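PDB 3M0G: farnesyl diphosphate synthase from Rhodobacter capsulatus, which probably catalyses the magnesium-dependent condensation of isopentenyl diphosphate with an allylic diphosphate, extending isoprenoid chains to farnesyl or geranylgeranyl diphosphate. Local coordinates for residues B[36-41]-B[112-117]; B[46-51]-B[181-186]; B[71-76]-B[147-152]; B[84-89]-B[151-156]; B[116-121]-B[138-143]. All coordinates share one frame; numbering follows the deposited sequence.

Overall arrangement
Contacts 1, 3 and 5 are neighbours in the helical core. Contacts 1 and 5 share helix 104-121, with centres about 13 Å apart; contact 3 lies about 11 Å from contact 1 and 10 Å from contact 5, centre to centre, and touches both. Contact 2 is the most central and meets contact 3 through Ala46 N and Glu71 OE2, 3.2 Å apart, probably hydrogen-bonded. Contact 4 continues helix 149-159 from contact 3, about 12 Å away between centres, to the aspartate-rich loop that in this family binds the substrate diphosphate through magnesium. It is about 22 Å from contact 2, centre to centre. All but contact 2 touch the second subunit.

Contact 1: residues B[36-41]-B[112-117]; sequences YAAQGG and DALQTL
Ala37, Ala38 and Leu114 meet with no flat group between them: the one aromatic ring of the two segments, Tyr36, turns elsewhere, packs edge-to-face with Trp102 and hydrogen-bonds through its OH to Pro96 O. What touches is the forked end of Leu114. Its CD1 methyl comes within 3.9 Å of Ala37 CB, and its CD2 methyl lies more loosely, 4.4 Å from Ala38 CB. Each prong therefore faces one of two consecutive alanines. Leu114 CG stands opposite the carbonyl carbon of its own residue (chi1 -81°), which carries the fork away from helix 104-121 and toward the two methyls. The backbones stay well apart, with 8.5 Å between Ala38 CA and Leu114 CA. Val79 of helix 60-81 touches Ala37, Met18 and Ile22 of helix 3-23 touch Ala38, and Tyr76 and Met34 pack on Leu114. Beyond the alanines the chain turns through Gly40 and Gly41 into the Gly-Lys-Arg sequence, whose basic residues bind the diphosphate of isopentenyl diphosphate in related prenyl synthases; Arg43 NH2 hydrogen-bonds back to Ala38 O. Only methyl groups meet across the contact, and no hydrogen bond crosses it, so its cohesion is dispersive and hydrophobic, and no directional bond fixes the leucine against the alanines.

Contact 2: residues B[46-51]-B[181-186]; sequences AFLAIE and ALISFA
Leu48 lies against Ala186, its CB 3.8 Å from Ala186 CB, and reaches past it with CD1 to Ile183 CG2, also 3.8 Å away. With CG opposite the carbonyl carbon (chi1 -72°), the branch points back along helix 168-194 toward Ile183 and crosses that side chain obliquely. Ile183 offers its short branch, CG2. Beside this apolar patch the backbones themselves come close: Ala49 CA is only 4.6 Å from Ala186 CA. Ala49 CA makes a bent CA-H...O contact with Ala186 O, 3.1 Å long and 138° at the hydrogen. The nearby Ala49 N is badly angled for a hydrogen bond to that oxygen, which instead receives a weak one from Ser52 OG. Ala49 and Ala186, both small, permit this approach, and the short helical segments run roughly parallel, their axes 8.5 Å apart and 29° from alignment. The pair belongs to the centre of the helical bundle of the isoprenoid synthase fold. Around it, helix 199-219 covers Leu48 through Tyr204 and Leu208 and Ile183 through Phe212, helix 275-285 adds Leu277 on Leu48, and helix 130-144 packs on Phe185.

Contact 3: residues B[71-76]-B[147-152]; sequences EALHAY and EGMVYG
Leu73 and Tyr76, one turn apart on helix 60-81, receive the methyl end of Met149, a selenomethionine, in the all-helical core of the isoprenoid synthase fold. The Met149 side chain is stretched out over its first two torsions, with CG anti to the backbone N (chi1 -160°), and then bends at chi3, which swings CE toward both partners. Leu73 and Met149 run past one another in opposing directions. Leu73 CD1 thus touches Met149 CE at 3.6 Å and also rests beside the selenium, 3.9 Å from Met149 SE. Tyr76 approaches from the opposite direction, and Met149 CE meets its ring obliquely, 3.8 Å from Tyr76 CE1. The chi1 of Tyr76, 114°, is close to an eclipsed arrangement; it sends the phenol toward helix 149-159, and the ring also packs edge-to-face with that of His80. Val150, next to Met149, lies roughly at right angles to the tyrosine. The helix carrying Met149 starts after Gly148 at its N-cap, and its first turn bonds back to helix 130-144 by the backbone, Met149 with Ala143 and Val150 with Ser144. Leu182 and Leu140 also pack on Leu73, and Asp112 of the second subunit packs on Tyr76. Tyr76 OH sits among methyls on this side, 3.6 Å from Met149 CE and 3.9 Å from Val150 CG2.

Contact 4: residues B[84-89]-B[151-156]; sequences PCMDND and YGQALD
Met86 bends at chi2 (-90°) and chi3, which turns its methyl toward the helix, while Gln153 stretches from that helix with CG anti to the backbone N (chi1 -168°) before bending at chi2; these bends bring the selenomethionine methyl against the glutamine. Met86 CE rests on the aliphatic part, 3.5 Å from Gln153 CG, and lies 3.9 Å from the amide carbon, Gln153 CD. The side chains cross at a slant and bridge a wide backbone gap, with 9.3 Å between Met86 CA and Gln153 CA. Asp87 approaches more distantly: its OD1 is 4.2 Å from Gln153 OE1, two oxygens that form no hydrogen bond, and the carboxylate and amide planes are turned 65° apart. With an alanine in place of Gln153, the Met86 methyl would probably lose its support and a gap would open between loop and helix. Farther along the helix, Asp156 OD2 stands 6.2 Å from Asp87 OD1, while Asp156 OD1 makes a salt bridge with Lys240. Leu109 of the second subunit packs on Gln153. Asp87 is held by a backbone hydrogen bond to Asp81, and Asp89 by one to Asp82. Asp87 is the last aspartate of the first aspartate-rich motif, DDxxxxD, which begins with Asp81 and Asp82 at the end of helix 60-81; in FPP and GGPP synthases such a motif binds the allylic diphosphate through magnesium, and the glutamine belongs to the Gly-Gln-x-x-Asp helix facing it.

Contact 5: residues B[116-121]-B[138-143]; sequences TLAFEL and AALAQA
Phe119 and Leu140 join helices 104-121 and 130-144, which follow each other in the chain and run antiparallel, their short segments inclined at 154° with axes 10.6 Å apart. Leu140 CD2 lies over one face of the Phe119 ring in a CH-pi contact, 3.9 Å from the ring centroid. It is 17° off the ring normal and displaced toward the rim, nearest to Phe119 CE1. Leu140 CG is anti to the backbone N (chi1 -176°), an arrangement that projects the branch across the gap to both the ring and the neighbouring Ala118, whose CB is 4.1 Å from Leu140 CD2. The ring's far end is used differently: the ring meets Ala141 edge-on at CZ, with Ala141 CA 3.7 Å from Phe119 CZ and near the ring plane. The alanine methyl adds a further touch, Ala141 CB being 3.9 Å from Phe119 CZ. Within the isoprenoid synthase fold of this protein, helix 104-121 lies at the subunit interface, and here Phe119 stacks on Phe119 of the second subunit while also meeting Thr116 of that chain. Replacing Phe119 by an alanine would probably leave Leu140 CD2 without its ring face, open a gap beside Ala141, and remove the ring stack between the two subunits. Leu73 of helix 60-81 and Phe185 of helix 168-194 pack on other parts of Leu140, and Leu140 O accepts a hydrogen bond from Ser144 OG.

Contact 1: residues B[36-41]-B[112-117]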
# COMPACT_ATOMS: atom_id res chain seq x y z
N TYR B 36 17.69 -3.13 -1.39
CA TYR B 36 18.29 -3.02 -2.74
C TYR B 36 17.45 -2.09 -3.64
O TYR B 36 18.00 -1.24 -4.33
CB TYR B 36 18.40 -4.42 -3.35
CG TYR B 36 19.05 -4.51 -4.71
CD1 TYR B 36 20.44 -4.62 -4.84
CD2 TYR B 36 18.27 -4.54 -5.88
CE1 TYR B 36 21.03 -4.71 -6.09
CE2 TYR B 36 18.86 -4.63 -7.13
CZ TYR B 36 20.24 -4.72 -7.23
OH TYR B 36 20.83 -4.83 -8.46
N ALA B 37 16.13 -2.24 -3.58
CA ALA B 37 15.20 -1.47 -4.43
C ALA B 37 15.17 -0.00 -4.06
O ALA B 37 15.01 0.86 -4.92
CB ALA B 37 13.82 -2.05 -4.36
N ALA B 38 15.35 0.28 -2.78
CA ALA B 38 15.30 1.64 -2.26
C ALA B 38 16.64 2.36 -2.26
O ALA B 38 16.70 3.52 -1.86
CB ALA B 38 14.67 1.63 -0.86
N GLN B 39 17.70 1.69 -2.71
CA GLN B 39 19.05 2.27 -2.77
C GLN B 39 19.19 3.14 -4.01
O GLN B 39 18.70 2.79 -5.10
CB GLN B 39 20.12 1.16 -2.81
CG GLN B 39 20.52 0.59 -1.46
CD GLN B 39 21.23 -0.78 -1.54
OE1 GLN B 39 21.82 -1.14 -2.57
NE2 GLN B 39 21.18 -1.52 -0.45
N GLY B 40 19.86 4.28 -3.85
CA GLY B 40 20.24 5.13 -4.99
C GLY B 40 19.09 5.89 -5.63
O GLY B 40 18.01 6.01 -5.04
N GLY B 41 19.33 6.41 -6.83
CA GLY B 41 18.36 7.26 -7.52
C GLY B 41 18.65 8.73 -7.28
O GLY B 41 19.31 9.08 -6.29
N ASP B 112 5.30 -4.96 -2.50
CA ASP B 112 4.15 -4.93 -1.60
C ASP B 112 4.53 -4.31 -0.24
O ASP B 112 3.82 -3.45 0.29
CB ASP B 112 3.53 -6.32 -1.42
CG ASP B 112 2.73 -6.79 -2.64
OD1 ASP B 112 2.42 -6.00 -3.58
OD2 ASP B 112 2.39 -7.98 -2.65
N ALA B 113 5.69 -4.71 0.29
CA ALA B 113 6.11 -4.24 1.61
C ALA B 113 6.71 -2.85 1.55
O ALA B 113 6.72 -2.11 2.55
CB ALA B 113 7.08 -5.25 2.25
N LEU B 114 7.21 -2.46 0.38
CA LEU B 114 7.70 -1.11 0.24
C LEU B 114 6.53 -0.13 0.21
O LEU B 114 6.66 0.98 0.71
CB LEU B 114 8.59 -0.94 -0.98
CG LEU B 114 10.03 -1.41 -0.75
CD1 LEU B 114 10.68 -1.67 -2.10
CD2 LEU B 114 10.82 -0.38 0.05
N GLN B 115 5.39 -0.54 -0.35
CA GLN B 115 4.19 0.34 -0.32
C GLN B 115 3.64 0.45 1.10
O GLN B 115 3.22 1.54 1.53
CB GLN B 115 3.10 -0.13 -1.29
CG GLN B 115 1.77 0.61 -1.00
CD GLN B 115 0.68 0.41 -2.03
OE1 GLN B 115 -0.31 1.17 -2.04
NE2 GLN B 115 0.84 -0.58 -2.89
N THR B 116 3.68 -0.66 1.84
CA THR B 116 3.30 -0.69 3.24
C THR B 116 4.25 0.17 4.08
O THR B 116 3.82 0.89 4.97
CB THR B 116 3.31 -2.15 3.82
OG1 THR B 116 2.53 -3.00 2.97
CG2 THR B 116 2.69 -2.16 5.20
N LEU B 117 5.55 0.07 3.78
CA LEU B 117 6.54 0.91 4.46
C LEU B 117 6.28 2.41 4.27
O LEU B 117 6.39 3.19 5.25
CB LEU B 117 7.98 0.55 4.02
CG LEU B 117 9.13 1.17 4.83
CD1 LEU B 117 9.11 0.68 6.29
CD2 LEU B 117 10.47 0.79 4.21

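Contact 2: residues B[46-51]-B[181-186]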
# COMPACT_ATOMS: atom_id res chain seq x y z
N ALA B 46 11.82 12.97 -3.05
CA ALA B 46 12.32 13.24 -1.72
C ALA B 46 12.80 14.70 -1.65
O ALA B 46 12.60 15.38 -0.64
CB ALA B 46 13.44 12.30 -1.39
N PHE B 47 13.38 15.18 -2.75
CA PHE B 47 13.88 16.54 -2.81
C PHE B 47 12.71 17.53 -2.76
O PHE B 47 12.73 18.46 -1.99
CB PHE B 47 14.75 16.72 -4.06
CG PHE B 47 15.31 18.10 -4.22
CD1 PHE B 47 16.51 18.46 -3.61
CD2 PHE B 47 14.64 19.03 -5.01
CE1 PHE B 47 17.03 19.74 -3.77
CE2 PHE B 47 15.17 20.32 -5.18
CZ PHE B 47 16.36 20.67 -4.56
N LEU B 48 11.68 17.29 -3.56
CA LEU B 48 10.47 18.12 -3.58
C LEU B 48 9.70 18.19 -2.26
O LEU B 48 9.11 19.24 -1.94
CB LEU B 48 9.52 17.63 -4.69
CG LEU B 48 9.90 17.89 -6.15
CD1 LEU B 48 8.85 17.21 -7.02
CD2 LEU B 48 9.91 19.36 -6.45
N ALA B 49 9.72 17.11 -1.51
CA ALA B 49 9.08 17.04 -0.21
C ALA B 49 9.84 17.92 0.75
O ALA B 49 9.27 18.79 1.42
CB ALA B 49 9.05 15.60 0.31
N ILE B 50 11.15 17.70 0.80
CA ILE B 50 12.02 18.46 1.71
C ILE B 50 12.08 19.95 1.38
O ILE B 50 12.21 20.82 2.28
CB ILE B 50 13.46 17.87 1.73
CG1 ILE B 50 13.45 16.51 2.46
CG2 ILE B 50 14.44 18.84 2.42
CD1 ILE B 50 14.64 15.59 2.16
N GLU B 51 12.04 20.24 0.08
CA GLU B 51 12.15 21.60 -0.39
C GLU B 51 10.86 22.36 -0.16
O GLU B 51 10.88 23.54 0.18
CB GLU B 51 12.57 21.64 -1.85
CG GLU B 51 13.97 21.08 -2.11
CD GLU B 51 15.04 21.62 -1.18
OE1 GLU B 51 15.41 22.82 -1.31
OE2 GLU B 51 15.52 20.84 -0.33
N ALA B 181 1.00 12.35 -10.59
CA ALA B 181 0.35 12.26 -9.28
C ALA B 181 1.35 12.21 -8.13
O ALA B 181 1.20 12.97 -7.14
CB ALA B 181 -0.64 11.03 -9.24
N LEU B 182 2.39 11.37 -8.26
CA LEU B 182 3.38 11.16 -7.17
C LEU B 182 4.25 12.36 -6.96
O LEU B 182 4.62 12.66 -5.80
CB LEU B 182 4.30 9.95 -7.45
CG LEU B 182 4.94 9.27 -6.21
CD1 LEU B 182 3.89 8.89 -5.15
CD2 LEU B 182 5.83 8.08 -6.53
N ILE B 183 4.61 13.03 -8.05
CA ILE B 183 5.36 14.30 -7.95
C ILE B 183 4.55 15.38 -7.23
O ILE B 183 5.13 16.22 -6.50
CB ILE B 183 5.85 14.78 -9.34
CG1 ILE B 183 7.13 14.01 -9.74
CG2 ILE B 183 6.07 16.32 -9.38
CD1 ILE B 183 7.18 13.62 -11.25
N SER B 184 3.25 15.41 -7.51
CA SER B 184 2.34 16.35 -6.87
C SER B 184 2.20 16.06 -5.37
O SER B 184 2.17 16.99 -4.54
CB SER B 184 0.96 16.35 -7.53
OG SER B 184 0.12 17.32 -6.89
N PHE B 185 2.13 14.77 -5.02
CA PHE B 185 2.20 14.45 -3.61
C PHE B 185 3.45 15.05 -2.99
O PHE B 185 3.34 15.74 -1.99
CB PHE B 185 2.18 12.96 -3.31
CG PHE B 185 2.49 12.65 -1.86
CD1 PHE B 185 1.50 12.80 -0.88
CD2 PHE B 185 3.77 12.26 -1.48
CE1 PHE B 185 1.78 12.53 0.48
CE2 PHE B 185 4.05 11.98 -0.13
CZ PHE B 185 3.04 12.12 0.85
N ALA B 186 4.64 14.78 -3.55
CA ALA B 186 5.91 15.28 -2.97
C ALA B 186 5.93 16.80 -2.80
O ALA B 186 6.42 17.32 -1.78
CB ALA B 186 7.14 14.86 -3.81

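Contact 3: residues B[71-76]-B[147-152]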
# COMPACT_ATOMS: atom_id res chain seq x y z
N GLU B 71 9.85 8.20 -1.50
CA GLU B 71 10.89 7.39 -2.13
C GLU B 71 10.58 5.89 -2.01
O GLU B 71 10.79 5.12 -2.96
CB GLU B 71 12.26 7.71 -1.53
CG GLU B 71 12.81 9.05 -1.97
CD GLU B 71 13.09 9.11 -3.47
OE1 GLU B 71 13.69 8.16 -4.01
OE2 GLU B 71 12.70 10.12 -4.11
N ALA B 72 10.07 5.49 -0.85
CA ALA B 72 9.58 4.12 -0.67
C ALA B 72 8.48 3.77 -1.67
O ALA B 72 8.51 2.69 -2.26
CB ALA B 72 9.08 3.92 0.76
N LEU B 73 7.51 4.66 -1.83
CA LEU B 73 6.39 4.41 -2.73
C LEU B 73 6.93 4.33 -4.17
O LEU B 73 6.53 3.45 -4.95
CB LEU B 73 5.29 5.50 -2.56
CG LEU B 73 3.81 5.29 -2.96
CD1 LEU B 73 3.68 4.93 -4.43
CD2 LEU B 73 3.08 4.23 -2.09
N HIS B 74 7.84 5.23 -4.53
CA HIS B 74 8.42 5.22 -5.88
C HIS B 74 9.16 3.92 -6.13
O HIS B 74 9.02 3.30 -7.21
CB HIS B 74 9.35 6.41 -6.08
CG HIS B 74 9.93 6.50 -7.46
ND1 HIS B 74 11.29 6.54 -7.69
CD2 HIS B 74 9.34 6.56 -8.67
CE1 HIS B 74 11.51 6.62 -8.99
NE2 HIS B 74 10.34 6.63 -9.61
N ALA B 75 9.92 3.49 -5.11
CA ALA B 75 10.77 2.29 -5.23
C ALA B 75 9.92 1.07 -5.53
O ALA B 75 10.24 0.27 -6.41
CB ALA B 75 11.57 2.08 -3.98
N TYR B 76 8.82 0.93 -4.79
CA TYR B 76 7.95 -0.22 -4.97
C TYR B 76 7.36 -0.25 -6.41
O TYR B 76 7.21 -1.33 -7.01
CB TYR B 76 6.85 -0.24 -3.87
CG TYR B 76 5.47 -0.04 -4.39
CD1 TYR B 76 4.76 1.15 -4.16
CD2 TYR B 76 4.83 -1.04 -5.09
CE1 TYR B 76 3.48 1.33 -4.65
CE2 TYR B 76 3.56 -0.88 -5.60
CZ TYR B 76 2.89 0.30 -5.37
OH TYR B 76 1.63 0.45 -5.88
N GLU B 147 -6.78 5.98 -8.70
CA GLU B 147 -7.12 7.31 -9.25
C GLU B 147 -5.87 8.04 -9.71
O GLU B 147 -5.96 9.06 -10.42
CB GLU B 147 -7.82 8.18 -8.20
CG GLU B 147 -9.14 7.65 -7.70
CD GLU B 147 -9.82 8.60 -6.73
OE1 GLU B 147 -9.62 8.44 -5.50
OE2 GLU B 147 -10.54 9.51 -7.19
N GLY B 148 -4.70 7.54 -9.32
CA GLY B 148 -3.43 8.18 -9.64
C GLY B 148 -2.41 7.27 -10.27
O GLY B 148 -2.56 6.91 -11.43
N MSE B 149 -1.40 6.86 -9.50
CA MSE B 149 -0.27 6.09 -10.04
C MSE B 149 -0.60 4.77 -10.71
O MSE B 149 -0.17 4.56 -11.84
CB MSE B 149 0.81 5.85 -9.02
CG MSE B 149 2.17 5.50 -9.65
SE MSE B 149 3.46 5.06 -8.29
CE MSE B 149 2.46 3.52 -7.54
N VAL B 150 -1.30 3.87 -9.99
CA VAL B 150 -1.65 2.53 -10.55
C VAL B 150 -2.57 2.66 -11.75
O VAL B 150 -2.54 1.83 -12.69
CB VAL B 150 -2.25 1.54 -9.47
CG1 VAL B 150 -2.66 0.23 -10.11
CG2 VAL B 150 -1.25 1.27 -8.33
N TYR B 151 -3.45 3.66 -11.71
CA TYR B 151 -4.34 3.91 -12.85
C TYR B 151 -3.53 4.27 -14.11
O TYR B 151 -3.77 3.71 -15.17
CB TYR B 151 -5.37 4.99 -12.49
CG TYR B 151 -6.33 5.44 -13.60
CD1 TYR B 151 -7.16 4.53 -14.28
CD2 TYR B 151 -6.46 6.80 -13.90
CE1 TYR B 151 -8.06 4.98 -15.26
CE2 TYR B 151 -7.35 7.25 -14.87
CZ TYR B 151 -8.14 6.34 -15.54
OH TYR B 151 -9.00 6.82 -16.49
N GLY B 152 -2.55 5.15 -14.01
CA GLY B 152 -1.77 5.52 -15.19
C GLY B 152 -0.83 4.42 -15.63
O GLY B 152 -0.47 4.35 -16.81

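Contact 4: residues B[84-89]-B[151-156]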
# COMPACT_ATOMS: atom_id res chain seq x y z
N PRO B 84 8.55 -9.07 -15.64
CA PRO B 84 8.37 -9.59 -17.01
C PRO B 84 6.99 -9.30 -17.60
O PRO B 84 6.90 -8.90 -18.76
CB PRO B 84 8.59 -11.10 -16.84
CG PRO B 84 9.53 -11.19 -15.66
CD PRO B 84 9.04 -10.13 -14.73
N CYS B 85 5.93 -9.48 -16.81
CA CYS B 85 4.57 -9.26 -17.30
C CYS B 85 4.25 -7.77 -17.43
O CYS B 85 3.21 -7.40 -17.97
CB CYS B 85 3.54 -9.94 -16.38
SG CYS B 85 3.48 -9.23 -14.74
N MSE B 86 5.14 -6.92 -16.94
CA MSE B 86 4.98 -5.49 -17.05
C MSE B 86 5.97 -4.97 -18.09
O MSE B 86 5.85 -5.30 -19.28
CB MSE B 86 5.20 -4.83 -15.67
CG MSE B 86 4.19 -5.28 -14.59
SE MSE B 86 2.61 -4.10 -14.56
CE MSE B 86 3.51 -2.55 -14.01
N ASP B 87 6.96 -4.19 -17.66
CA ASP B 87 7.95 -3.63 -18.57
C ASP B 87 9.09 -4.58 -18.92
O ASP B 87 9.78 -4.36 -19.92
CB ASP B 87 8.53 -2.33 -18.02
CG ASP B 87 7.48 -1.26 -17.81
OD1 ASP B 87 6.31 -1.43 -18.25
OD2 ASP B 87 7.83 -0.25 -17.19
N ASN B 88 9.29 -5.61 -18.10
CA ASN B 88 10.25 -6.68 -18.40
C ASN B 88 11.69 -6.15 -18.58
O ASN B 88 12.33 -6.37 -19.61
CB ASN B 88 9.75 -7.51 -19.62
CG ASN B 88 10.51 -8.82 -19.84
OD1 ASN B 88 10.45 -9.39 -20.93
ND2 ASN B 88 11.22 -9.28 -18.83
N ASP B 89 12.18 -5.43 -17.57
CA ASP B 89 13.53 -4.85 -17.58
C ASP B 89 14.50 -5.72 -16.79
O ASP B 89 14.23 -6.05 -15.64
CB ASP B 89 13.51 -3.42 -17.01
CG ASP B 89 12.49 -2.52 -17.71
OD1 ASP B 89 12.49 -2.48 -18.95
OD2 ASP B 89 11.69 -1.84 -17.02
N TYR B 151 -3.45 3.66 -11.71
CA TYR B 151 -4.34 3.91 -12.85
C TYR B 151 -3.53 4.27 -14.11
O TYR B 151 -3.77 3.71 -15.17
CB TYR B 151 -5.37 4.99 -12.49
CG TYR B 151 -6.33 5.44 -13.60
CD1 TYR B 151 -7.16 4.53 -14.28
CD2 TYR B 151 -6.46 6.80 -13.90
CE1 TYR B 151 -8.06 4.98 -15.26
CE2 TYR B 151 -7.35 7.25 -14.87
CZ TYR B 151 -8.14 6.34 -15.54
OH TYR B 151 -9.00 6.82 -16.49
N GLY B 152 -2.55 5.15 -14.01
CA GLY B 152 -1.77 5.52 -15.19
C GLY B 152 -0.83 4.42 -15.63
O GLY B 152 -0.47 4.35 -16.81
N GLN B 153 -0.46 3.51 -14.71
CA GLN B 153 0.37 2.35 -15.10
C GLN B 153 -0.47 1.41 -15.91
O GLN B 153 -0.02 0.87 -16.90
CB GLN B 153 0.91 1.57 -13.90
CG GLN B 153 2.01 0.56 -14.29
CD GLN B 153 3.17 1.19 -15.10
OE1 GLN B 153 3.40 0.85 -16.26
NE2 GLN B 153 3.90 2.11 -14.47
N ALA B 154 -1.70 1.23 -15.47
CA ALA B 154 -2.67 0.38 -16.17
C ALA B 154 -3.01 0.93 -17.55
O ALA B 154 -3.19 0.15 -18.51
CB ALA B 154 -3.92 0.27 -15.33
N LEU B 155 -3.17 2.24 -17.66
CA LEU B 155 -3.36 2.86 -18.97
C LEU B 155 -2.14 2.64 -19.87
O LEU B 155 -2.29 2.41 -21.08
CB LEU B 155 -3.67 4.36 -18.83
CG LEU B 155 -5.05 4.72 -18.25
CD1 LEU B 155 -5.03 6.16 -17.80
CD2 LEU B 155 -6.20 4.45 -19.21
N ASP B 156 -0.95 2.70 -19.28
CA ASP B 156 0.31 2.58 -20.02
C ASP B 156 0.61 1.15 -20.45
O ASP B 156 1.17 0.94 -21.53
CB ASP B 156 1.48 3.16 -19.23
CG ASP B 156 2.62 3.63 -20.13
OD1 ASP B 156 2.47 3.60 -21.38
OD2 ASP B 156 3.67 4.03 -19.59

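Contact 5: residues B[116-121]-B[138-143]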
# COMPACT_ATOMS: atom_id res chain seq x y z
N THR B 116 3.68 -0.66 1.84
CA THR B 116 3.30 -0.69 3.24
C THR B 116 4.25 0.17 4.08
O THR B 116 3.82 0.89 4.97
CB THR B 116 3.31 -2.15 3.82
OG1 THR B 116 2.53 -3.00 2.97
CG2 THR B 116 2.69 -2.16 5.20
N LEU B 117 5.55 0.07 3.78
CA LEU B 117 6.54 0.91 4.46
C LEU B 117 6.28 2.41 4.27
O LEU B 117 6.39 3.19 5.25
CB LEU B 117 7.98 0.55 4.02
CG LEU B 117 9.13 1.17 4.83
CD1 LEU B 117 9.11 0.68 6.29
CD2 LEU B 117 10.47 0.79 4.21
N ALA B 118 6.01 2.81 3.03
CA ALA B 118 5.66 4.21 2.70
C ALA B 118 4.56 4.77 3.61
O ALA B 118 4.70 5.86 4.17
CB ALA B 118 5.25 4.35 1.23
N PHE B 119 3.46 4.04 3.74
CA PHE B 119 2.34 4.43 4.62
C PHE B 119 2.69 4.47 6.11
O PHE B 119 2.18 5.34 6.86
CB PHE B 119 1.08 3.60 4.31
CG PHE B 119 0.37 4.06 3.06
CD1 PHE B 119 -0.34 5.27 3.05
CD2 PHE B 119 0.45 3.32 1.88
CE1 PHE B 119 -0.96 5.73 1.90
CE2 PHE B 119 -0.18 3.77 0.70
CZ PHE B 119 -0.90 4.96 0.72
N GLU B 120 3.56 3.56 6.54
CA GLU B 120 3.95 3.46 7.94
C GLU B 120 4.74 4.71 8.29
O GLU B 120 4.53 5.34 9.33
CB GLU B 120 4.82 2.22 8.17
CG GLU B 120 5.27 2.02 9.62
CD GLU B 120 5.68 0.58 9.93
OE1 GLU B 120 6.75 0.13 9.46
OE2 GLU B 120 4.94 -0.09 10.67
N LEU B 121 5.65 5.06 7.40
CA LEU B 121 6.46 6.27 7.49
C LEU B 121 5.65 7.55 7.68
O LEU B 121 6.08 8.44 8.39
CB LEU B 121 7.34 6.39 6.25
CG LEU B 121 8.42 5.32 6.26
CD1 LEU B 121 9.10 5.26 4.91
CD2 LEU B 121 9.39 5.65 7.36
N ALA B 138 -3.79 10.42 3.39
CA ALA B 138 -4.86 10.58 2.39
C ALA B 138 -4.28 11.05 1.06
O ALA B 138 -4.65 10.55 0.01
CB ALA B 138 -5.95 11.55 2.88
N ALA B 139 -3.34 11.99 1.12
CA ALA B 139 -2.74 12.56 -0.08
C ALA B 139 -1.88 11.55 -0.81
O ALA B 139 -1.90 11.52 -2.03
CB ALA B 139 -1.93 13.82 0.28
N LEU B 140 -1.15 10.71 -0.06
CA LEU B 140 -0.30 9.65 -0.62
C LEU B 140 -1.15 8.59 -1.28
O LEU B 140 -0.84 8.12 -2.38
CB LEU B 140 0.57 9.00 0.48
CG LEU B 140 1.59 7.93 0.06
CD1 LEU B 140 2.53 8.41 -1.07
CD2 LEU B 140 2.38 7.34 1.23
N ALA B 141 -2.24 8.24 -0.60
CA ALA B 141 -3.17 7.25 -1.14
C ALA B 141 -3.87 7.70 -2.41
O ALA B 141 -4.02 6.92 -3.35
CB ALA B 141 -4.19 6.85 -0.08
N GLN B 142 -4.34 8.94 -2.43
CA GLN B 142 -4.94 9.49 -3.65
C GLN B 142 -3.97 9.41 -4.84
O GLN B 142 -4.36 9.00 -5.94
CB GLN B 142 -5.40 10.94 -3.41
CG GLN B 142 -6.75 11.02 -2.70
CD GLN B 142 -6.99 12.35 -2.02
OE1 GLN B 142 -6.72 13.42 -2.58
NE2 GLN B 142 -7.49 12.30 -0.78
N ALA B 143 -2.73 9.79 -4.61
CA ALA B 143 -1.74 9.89 -5.66
C ALA B 143 -1.28 8.52 -6.20
O ALA B 143 -0.92 8.40 -7.38
CB ALA B 143 -0.55 10.76 -5.19